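Local atomic coordinates of Cas6b (Methanococcus maripaludis, PDB entry 4Z7K), a protein that processes CRISPR RNA precursors as an endoribonuclease of the Cas6 family and probably works as a dimer. Residues I8-I13 / T95-H100. Numbering follows the deposited sequence.
Sequences ISYPNI and TEVNVH
Ser9 and Asn98 face each other as an antiparallel hydrogen-bonded pair that joins 8-13 to 95-100. Ser9 N donates to Asn98 O at 2.9 Å, and Asn98 N returns a bond to Ser9 O at 3.0 Å. Ile8 and Val99 form the adjoining non-hydrogen-bonded pair.

Beyond Ser9 regular pairing gives way to a type I turn from Tyr10 to Ile13, and a side chain takes over from the backbone. With Asn12 CG set between the backbone N and the carbonyl carbon (chi1 67°), Asn12 OD1 accepts from two consecutive amides: Glu96 N at 3.0 Å, in a nearly straight bond (173°), and Thr95 N at a longer 3.3 Å. Both donors approach from one face of the amide plane, the first standing well above it. Asn12 ND2 donates a hydrogen bond to Asp93 O.

Apolar contacts line the face carrying Ile8 and Val99, whose side chains run side by side, Ile8 CG1 lying 3.7 Å from Val99 CG2. Val97 CG2 likewise meets Tyr10 CD1 and CE1, approaching the ring obliquely, while Tyr10 OH bonds Ile79 O.

Strand 2-9 here pairs with the edge strand 98-109 of a four-stranded antiparallel sheet of order 2-3-1-4, consistent with the ferredoxin-like fold of RAMP proteins.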
loop_
_atom_site.group_PDB
_atom_site.type_symbol
_atom_site.label_atom_id
_atom_site.label_comp_id
_atom_site.label_asym_id
_atom_site.label_seq_id
_atom_site.Cartn_x
_atom_site.Cartn_y
_atom_site.Cartn_z
ATOM N N ILE B 8 20.880 -2.060 23.592
ATOM C CA ILE B 8 20.642 -3.016 24.672
ATOM C C ILE B 8 20.432 -4.425 24.148
ATOM O O ILE B 8 19.524 -4.664 23.359
ATOM C CB ILE B 8 19.413 -2.605 25.497
ATOM C CG1 ILE B 8 19.786 -1.497 26.480
ATOM C CG2 ILE B 8 18.841 -3.790 26.239
ATOM C CD1 ILE B 8 18.589 -0.833 27.101
ATOM N N SER B 9 21.236 -5.373 24.607
ATOM C CA SER B 9 21.152 -6.707 24.045
ATOM C C SER B 9 21.015 -7.759 25.137
ATOM O O SER B 9 21.646 -7.639 26.184
ATOM C CB SER B 9 22.392 -6.984 23.189
ATOM O OG SER B 9 22.141 -7.980 22.201
ATOM N N TYR B 10 20.208 -8.793 24.894
ATOM C CA TYR B 10 20.033 -9.874 25.867
ATOM C C TYR B 10 20.560 -11.156 25.232
ATOM O O TYR B 10 19.783 -11.885 24.623
ATOM C CB TYR B 10 18.555 -10.072 26.278
ATOM C CG TYR B 10 17.831 -8.860 26.835
ATOM C CD1 TYR B 10 18.493 -7.916 27.595
ATOM C CD2 TYR B 10 16.467 -8.677 26.615
ATOM C CE1 TYR B 10 17.826 -6.805 28.107
ATOM C CE2 TYR B 10 15.788 -7.564 27.119
ATOM C CZ TYR B 10 16.476 -6.635 27.868
ATOM O OH TYR B 10 15.832 -5.529 28.387
ATOM N N PRO B 11 21.868 -11.457 25.394
ATOM C CA PRO B 11 22.496 -12.527 24.609
ATOM C C PRO B 11 22.002 -13.931 24.914
ATOM O O PRO B 11 22.057 -14.750 24.020
ATOM C CB PRO B 11 23.980 -12.407 24.966
ATOM C CG PRO B 11 24.140 -11.071 25.545
ATOM C CD PRO B 11 22.852 -10.778 26.245
ATOM N N ASN B 12 21.502 -14.204 26.107
ATOM C CA ASN B 12 21.172 -15.582 26.487
ATOM C C ASN B 12 19.817 -16.026 25.937
ATOM O O ASN B 12 19.502 -17.211 25.874
ATOM C CB ASN B 12 21.196 -15.736 28.018
ATOM C CG ASN B 12 20.069 -14.945 28.720
ATOM O OD1 ASN B 12 20.215 -13.751 29.019
ATOM N ND2 ASN B 12 18.956 -15.622 29.004
ATOM N N ILE B 13 19.011 -15.056 25.540
ATOM C CA ILE B 13 17.730 -15.352 24.928
ATOM C C ILE B 13 17.835 -15.473 23.412
ATOM O O ILE B 13 18.230 -14.518 22.756
ATOM C CB ILE B 13 16.725 -14.246 25.267
ATOM C CG1 ILE B 13 16.813 -13.898 26.750
ATOM C CG2 ILE B 13 15.327 -14.655 24.868
ATOM C CD1 ILE B 13 15.710 -12.970 27.220
ATOM N N THR B 95 18.727 -13.061 31.849
ATOM C CA THR B 95 19.736 -13.356 32.853
ATOM C C THR B 95 21.042 -12.583 32.670
ATOM O O THR B 95 21.679 -12.195 33.658
ATOM C CB THR B 95 20.026 -14.851 32.864
ATOM O OG1 THR B 95 20.579 -15.227 31.601
ATOM C CG2 THR B 95 18.739 -15.618 33.056
ATOM N N GLU B 96 21.460 -12.360 31.428
ATOM C CA GLU B 96 22.629 -11.514 31.224
ATOM C C GLU B 96 22.338 -10.440 30.194
ATOM O O GLU B 96 21.618 -10.663 29.227
ATOM C CB GLU B 96 23.883 -12.311 30.859
ATOM C CG GLU B 96 25.128 -11.501 31.268
ATOM C CD GLU B 96 26.405 -12.306 31.357
ATOM O OE1 GLU B 96 26.344 -13.541 31.190
ATOM O OE2 GLU B 96 27.457 -11.700 31.669
ATOM N N VAL B 97 22.879 -9.259 30.443
ATOM C CA VAL B 97 22.574 -8.094 29.645
ATOM C C VAL B 97 23.830 -7.334 29.299
ATOM O O VAL B 97 24.675 -7.085 30.155
ATOM C CB VAL B 97 21.622 -7.144 30.397
ATOM C CG1 VAL B 97 21.592 -5.777 29.747
ATOM C CG2 VAL B 97 20.231 -7.740 30.509
ATOM N N ASN B 98 23.940 -6.961 28.033
ATOM C CA ASN B 98 25.008 -6.088 27.593
ATOM C C ASN B 98 24.422 -4.773 27.080
ATOM O O ASN B 98 23.577 -4.760 26.182
ATOM C CB ASN B 98 25.852 -6.750 26.509
ATOM C CG ASN B 98 26.724 -5.756 25.773
ATOM O OD1 ASN B 98 26.297 -5.132 24.798
ATOM N ND2 ASN B 98 27.959 -5.603 26.237
ATOM N N VAL B 99 24.842 -3.677 27.697
ATOM C CA VAL B 99 24.468 -2.348 27.246
ATOM C C VAL B 99 25.680 -1.670 26.647
ATOM O O VAL B 99 26.777 -1.716 27.188
ATOM C CB VAL B 99 23.890 -1.510 28.396
ATOM C CG1 VAL B 99 23.713 -0.069 27.986
ATOM C CG2 VAL B 99 22.589 -2.127 28.861
ATOM N N HIS B 100 25.465 -1.022 25.521
ATOM C CA HIS B 100 26.509 -0.288 24.847
ATOM C C HIS B 100 25.936 1.114 24.632
ATOM O O HIS B 100 24.728 1.237 24.403
ATOM C CB HIS B 100 26.872 -1.031 23.550
ATOM C CG HIS B 100 27.882 -0.343 22.693
ATOM N ND1 HIS B 100 27.967 -0.567 21.333
ATOM C CD2 HIS B 100 28.852 0.554 22.987
ATOM C CE1 HIS B 100 28.937 0.172 20.824
ATOM N NE2 HIS B 100 29.491 0.861 21.807
#